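PDB 6NPS: AxyAgu115A from Amphibacillus xylanus NBRC 15112, which probably hydrolyses glycosidic bonds as a family GH115 alpha-glucuronidase, releasing glucuronic acid side groups from arabinoglucuronoxylan. Local coordinates for residues 509-522 with 570-582. The protein carries 3 engineered substitutions. Sequence-based numbering, arbitrary orientation.
Sequences LLNGYTKIAHNRRP and LVYYPTVGNLNLQ
The amide of Q582 reaches the loop after helix 500-519 through NE2 and the helix's own last turns, by way of a water, through OE1: NE2 donates to R520 O at 3.0 Å, the acceptor lying close to the amide plane and the C=O...N angle being 164°, while OE1 accepts from a water that also donates to I516 O. A bend at chi2 (-86°) brings this amide back against I516, whose CG2 lies 3.8 Å from Q582 CD. Segments 509-519 and 570-582 cross at 37°, their axes 9.3 Å apart at closest approach, with Y513 as a knob in the hole formed by P574, T575, N578 and L579. Both helices come after 446-450, the last strand in chain order of the eight-stranded parallel sheet of the TIM-barrel domain. P574 O lies 3.8 Å above one face of the Y513 ring, near its rim, and T514 CG2 approaches the other. Y513 OH bonds to N424 and, through a water, to L570 O; N424 O in turn accepts from N578 ND2. An alanine in place of Y513 is likely to open a gap beside P574 and leave that water and N424 without their phenolic partner. At the end of the helix pair away from Q582, V571 CG1 meets L509 CD1 at 3.7 Å, the two side chains crossing nearly perpendicularly.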
loop_
_atom_site.group_PDB
_atom_site.type_symbol
_atom_site.label_atom_id
_atom_site.label_comp_id
_atom_site.label_asym_id
_atom_site.label_seq_id
_atom_site.Cartn_x
_atom_site.Cartn_y
_atom_site.Cartn_z
ATOM N N LEU A 509 35.246 -7.341 -2.775
ATOM C CA LEU A 509 34.379 -7.054 -1.629
ATOM C C LEU A 509 34.315 -5.556 -1.356
ATOM O O LEU A 509 33.230 -4.999 -1.158
ATOM C CB LEU A 509 34.885 -7.769 -0.359
ATOM C CG LEU A 509 34.776 -9.288 -0.410
ATOM C CD1 LEU A 509 35.361 -9.933 0.827
ATOM C CD2 LEU A 509 33.302 -9.690 -0.578
ATOM N N LEU A 510 35.486 -4.893 -1.305
ATOM C CA LEU A 510 35.524 -3.483 -0.894
ATOM C C LEU A 510 34.917 -2.601 -1.970
ATOM O O LEU A 510 34.084 -1.724 -1.683
ATOM C CB LEU A 510 36.971 -3.026 -0.621
ATOM C CG LEU A 510 37.720 -3.737 0.489
ATOM C CD1 LEU A 510 39.121 -3.103 0.688
ATOM C CD2 LEU A 510 36.889 -3.607 1.737
ATOM N N ASN A 511 35.341 -2.818 -3.214
ATOM C CA ASN A 511 34.781 -2.093 -4.343
ATOM C C ASN A 511 33.309 -2.418 -4.508
ATOM O O ASN A 511 32.490 -1.527 -4.774
ATOM C CB ASN A 511 35.549 -2.451 -5.609
ATOM C CG ASN A 511 35.388 -1.412 -6.681
ATOM O OD1 ASN A 511 35.983 -0.337 -6.604
ATOM N ND2 ASN A 511 34.568 -1.710 -7.681
ATOM N N GLY A 512 32.957 -3.693 -4.341
ATOM C CA GLY A 512 31.592 -4.167 -4.368
ATOM C C GLY A 512 30.659 -3.548 -3.354
ATOM O O GLY A 512 29.643 -2.960 -3.742
ATOM N N TYR A 513 30.945 -3.680 -2.051
ATOM C CA TYR A 513 29.976 -3.179 -1.083
ATOM C C TYR A 513 29.868 -1.655 -1.143
ATOM O O TYR A 513 28.768 -1.101 -0.977
ATOM C CB TYR A 513 30.309 -3.685 0.344
ATOM C CG TYR A 513 31.147 -2.765 1.228
ATOM C CD1 TYR A 513 30.582 -1.659 1.863
ATOM C CD2 TYR A 513 32.501 -3.053 1.484
ATOM C CE1 TYR A 513 31.350 -0.822 2.690
ATOM C CE2 TYR A 513 33.291 -2.195 2.323
ATOM C CZ TYR A 513 32.693 -1.093 2.910
ATOM O OH TYR A 513 33.463 -0.249 3.734
ATOM N N THR A 514 30.977 -0.946 -1.418
ATOM C CA THR A 514 30.884 0.513 -1.371
ATOM C C THR A 514 30.095 1.070 -2.551
ATOM O O THR A 514 29.391 2.085 -2.394
ATOM C CB THR A 514 32.281 1.190 -1.291
ATOM O OG1 THR A 514 33.154 0.765 -2.370
ATOM C CG2 THR A 514 32.956 0.932 0.065
ATOM N N LYS A 515 30.189 0.433 -3.728
ATOM C CA LYS A 515 29.346 0.846 -4.850
ATOM C C LYS A 515 27.861 0.688 -4.522
ATOM O O LYS A 515 27.060 1.604 -4.738
ATOM C CB LYS A 515 29.679 0.051 -6.141
ATOM C CG LYS A 515 28.999 0.803 -7.311
ATOM C CD LYS A 515 29.268 0.276 -8.654
ATOM C CE LYS A 515 28.410 1.022 -9.704
ATOM N NZ LYS A 515 29.007 2.227 -10.307
ATOM N N ILE A 516 27.476 -0.470 -3.993
ATOM C CA ILE A 516 26.073 -0.723 -3.649
ATOM C C ILE A 516 25.596 0.181 -2.496
ATOM O O ILE A 516 24.524 0.797 -2.573
ATOM C CB ILE A 516 25.885 -2.219 -3.341
ATOM C CG1 ILE A 516 26.110 -3.035 -4.626
ATOM C CG2 ILE A 516 24.476 -2.459 -2.722
ATOM C CD1 ILE A 516 26.621 -4.409 -4.313
ATOM N N ALA A 517 26.392 0.315 -1.431
ATOM C CA ALA A 517 25.991 1.188 -0.332
ATOM C C ALA A 517 25.828 2.631 -0.785
ATOM O O ALA A 517 24.920 3.334 -0.309
ATOM C CB ALA A 517 26.998 1.150 0.829
ATOM N N HIS A 518 26.671 3.087 -1.661
ATOM C CA HIS A 518 26.576 4.419 -2.106
ATOM C C HIS A 518 25.379 4.663 -2.967
ATOM O O HIS A 518 24.958 5.727 -3.079
ATOM C CB HIS A 518 27.912 4.945 -2.610
ATOM C CG HIS A 518 27.965 5.193 -4.064
ATOM N ND1 HIS A 518 27.799 4.199 -4.980
ATOM C CD2 HIS A 518 28.191 6.322 -4.762
ATOM C CE1 HIS A 518 27.901 4.708 -6.185
ATOM N NE2 HIS A 518 28.139 5.994 -6.078
ATOM N N ASN A 519 24.848 3.648 -3.579
ATOM C CA ASN A 519 23.651 3.795 -4.409
ATOM C C ASN A 519 22.390 4.016 -3.567
ATOM O O ASN A 519 21.434 4.654 -4.044
ATOM C CB ASN A 519 23.464 2.563 -5.307
ATOM C CG ASN A 519 24.353 2.622 -6.520
ATOM O OD1 ASN A 519 24.973 3.661 -6.764
ATOM N ND2 ASN A 519 24.408 1.526 -7.316
ATOM N N ARG A 520 22.346 3.475 -2.344
ATOM C CA ARG A 520 21.243 3.770 -1.406
ATOM C C ARG A 520 21.800 3.503 -0.022
ATOM O O ARG A 520 22.001 2.332 0.331
ATOM C CB ARG A 520 20.041 2.880 -1.680
ATOM C CG ARG A 520 18.796 3.210 -0.848
ATOM C CD ARG A 520 18.326 4.602 -1.279
ATOM N NE ARG A 520 17.024 4.886 -0.782
ATOM C CZ ARG A 520 16.113 5.626 -1.386
ATOM N NH1 ARG A 520 16.340 6.168 -2.577
ATOM N NH2 ARG A 520 14.956 5.802 -0.780
ATOM N N ARG A 521 22.059 4.568 0.764
ATOM C CA ARG A 521 22.748 4.379 2.028
ATOM C C ARG A 521 21.865 3.569 2.995
ATOM O O ARG A 521 20.636 3.533 2.856
ATOM C CB ARG A 521 23.116 5.748 2.604
ATOM C CG ARG A 521 24.128 6.517 1.727
ATOM C CD ARG A 521 24.668 7.684 2.550
ATOM N NE ARG A 521 25.243 8.782 1.775
ATOM C CZ ARG A 521 26.547 8.937 1.543
ATOM N NH1 ARG A 521 27.423 8.028 1.991
ATOM N NH2 ARG A 521 26.982 9.994 0.869
ATOM N N PRO A 522 22.479 2.862 3.944
ATOM C CA PRO A 522 21.749 1.833 4.722
ATOM C C PRO A 522 20.441 2.275 5.370
ATOM O O PRO A 522 19.425 1.589 5.211
ATOM C CB PRO A 522 22.781 1.459 5.797
ATOM C CG PRO A 522 24.078 1.669 5.156
ATOM C CD PRO A 522 23.940 2.761 4.142
ATOM N N LEU A 570 37.933 -4.694 9.028
ATOM C CA LEU A 570 38.171 -3.897 7.833
ATOM C C LEU A 570 37.371 -4.369 6.623
ATOM O O LEU A 570 37.118 -3.567 5.713
ATOM C CB LEU A 570 39.675 -3.908 7.480
ATOM C CG LEU A 570 40.617 -3.200 8.495
ATOM C CD1 LEU A 570 42.101 -3.280 8.110
ATOM C CD2 LEU A 570 40.228 -1.729 8.735
ATOM N N VAL A 571 37.052 -5.662 6.527
ATOM C CA VAL A 571 36.460 -6.154 5.283
ATOM C C VAL A 571 35.127 -6.853 5.579
ATOM O O VAL A 571 34.083 -6.509 5.019
ATOM C CB VAL A 571 37.439 -7.095 4.561
ATOM C CG1 VAL A 571 36.798 -7.627 3.278
ATOM C CG2 VAL A 571 38.749 -6.354 4.280
ATOM N N TYR A 572 35.152 -7.850 6.460
ATOM C CA TYR A 572 33.977 -8.697 6.622
ATOM C C TYR A 572 32.797 -7.922 7.213
ATOM O O TYR A 572 31.679 -7.986 6.696
ATOM C CB TYR A 572 34.342 -9.903 7.500
ATOM C CG TYR A 572 33.239 -10.939 7.605
ATOM C CD1 TYR A 572 33.094 -11.935 6.625
ATOM C CD2 TYR A 572 32.358 -10.934 8.687
ATOM C CE1 TYR A 572 32.073 -12.895 6.739
ATOM C CE2 TYR A 572 31.346 -11.873 8.808
ATOM C CZ TYR A 572 31.217 -12.851 7.839
ATOM O OH TYR A 572 30.224 -13.777 7.960
ATOM N N TYR A 573 33.010 -7.208 8.323
ATOM C CA TYR A 573 31.887 -6.513 8.958
ATOM C C TYR A 573 31.280 -5.429 8.052
ATOM O O TYR A 573 30.056 -5.439 7.854
ATOM C CB TYR A 573 32.359 -5.963 10.320
ATOM C CG TYR A 573 31.334 -5.052 10.955
ATOM C CD1 TYR A 573 30.133 -5.560 11.423
ATOM C CD2 TYR A 573 31.558 -3.684 11.065
ATOM C CE1 TYR A 573 29.169 -4.726 12.001
ATOM C CE2 TYR A 573 30.616 -2.848 11.644
ATOM C CZ TYR A 573 29.416 -3.377 12.083
ATOM O OH TYR A 573 28.462 -2.561 12.627
ATOM N N PRO A 574 32.045 -4.471 7.486
ATOM C CA PRO A 574 31.442 -3.521 6.510
ATOM C C PRO A 574 30.733 -4.202 5.337
ATOM O O PRO A 574 29.683 -3.721 4.892
ATOM C CB PRO A 574 32.649 -2.716 5.987
ATOM C CG PRO A 574 33.733 -2.992 6.886
ATOM C CD PRO A 574 33.487 -4.260 7.649
ATOM N N THR A 575 31.332 -5.241 4.740
ATOM C CA THR A 575 30.702 -5.882 3.576
ATOM C C THR A 575 29.391 -6.533 3.957
ATOM O O THR A 575 28.336 -6.233 3.389
ATOM C CB THR A 575 31.626 -6.953 2.964
ATOM O OG1 THR A 575 32.834 -6.335 2.574
ATOM C CG2 THR A 575 30.955 -7.611 1.726
ATOM N N VAL A 576 29.439 -7.413 4.946
ATOM C CA VAL A 576 28.278 -8.214 5.279
ATOM C C VAL A 576 27.216 -7.345 5.911
ATOM O O VAL A 576 26.023 -7.501 5.632
ATOM C CB VAL A 576 28.678 -9.389 6.200
ATOM C CG1 VAL A 576 27.430 -10.135 6.685
ATOM C CG2 VAL A 576 29.657 -10.352 5.470
ATOM N N GLY A 577 27.629 -6.380 6.736
ATOM C CA GLY A 577 26.653 -5.512 7.354
ATOM C C GLY A 577 25.845 -4.761 6.324
ATOM O O GLY A 577 24.617 -4.745 6.375
ATOM N N ASN A 578 26.529 -4.108 5.385
ATOM C CA ASN A 578 25.835 -3.367 4.337
ATOM C C ASN A 578 25.026 -4.296 3.437
ATOM O O ASN A 578 23.868 -4.021 3.102
ATOM C CB ASN A 578 26.861 -2.631 3.473
ATOM C CG ASN A 578 27.075 -1.189 3.912
ATOM O OD1 ASN A 578 26.124 -0.405 4.001
ATOM N ND2 ASN A 578 28.340 -0.838 4.198
ATOM N N LEU A 579 25.647 -5.373 2.982
ATOM C CA LEU A 579 24.998 -6.139 1.930
ATOM C C LEU A 579 23.903 -7.049 2.472
ATOM O O LEU A 579 22.926 -7.312 1.759
ATOM C CB LEU A 579 26.029 -6.956 1.159
ATOM C CG LEU A 579 27.014 -6.063 0.390
ATOM C CD1 LEU A 579 27.764 -6.929 -0.564
ATOM C CD2 LEU A 579 26.313 -4.957 -0.381
ATOM N N ASN A 580 24.050 -7.564 3.695
ATOM C CA ASN A 580 22.931 -8.287 4.301
ATOM C C ASN A 580 21.711 -7.377 4.446
ATOM O O ASN A 580 20.562 -7.798 4.213
ATOM C CB ASN A 580 23.346 -8.849 5.650
ATOM C CG ASN A 580 22.196 -9.572 6.362
ATOM O OD1 ASN A 580 21.819 -10.666 5.964
ATOM N ND2 ASN A 580 21.643 -8.961 7.390
ATOM N N LEU A 581 21.941 -6.108 4.796
ATOM C CA LEU A 581 20.818 -5.182 4.936
ATOM C C LEU A 581 20.159 -4.892 3.585
ATOM O O LEU A 581 18.923 -4.815 3.500
ATOM C CB LEU A 581 21.320 -3.870 5.539
ATOM C CG LEU A 581 20.219 -2.825 5.764
ATOM C CD1 LEU A 581 20.655 -2.029 6.982
ATOM C CD2 LEU A 581 20.114 -1.873 4.568
ATOM N N GLN A 582 20.965 -4.665 2.532
ATOM C CA GLN A 582 20.402 -4.477 1.191
ATOM C C GLN A 582 19.579 -5.707 0.787
ATOM O O GLN A 582 18.437 -5.590 0.334
ATOM C CB GLN A 582 21.506 -4.236 0.168
ATOM C CG GLN A 582 22.384 -3.031 0.427
ATOM C CD GLN A 582 21.801 -1.765 -0.154
ATOM O OE1 GLN A 582 21.077 -1.813 -1.149
ATOM N NE2 GLN A 582 22.097 -0.626 0.468
HETATM O O HOH W 1 36.049 -1.197 4.589
HETATM O O HOH W 2 21.777 0.074 -3.114
#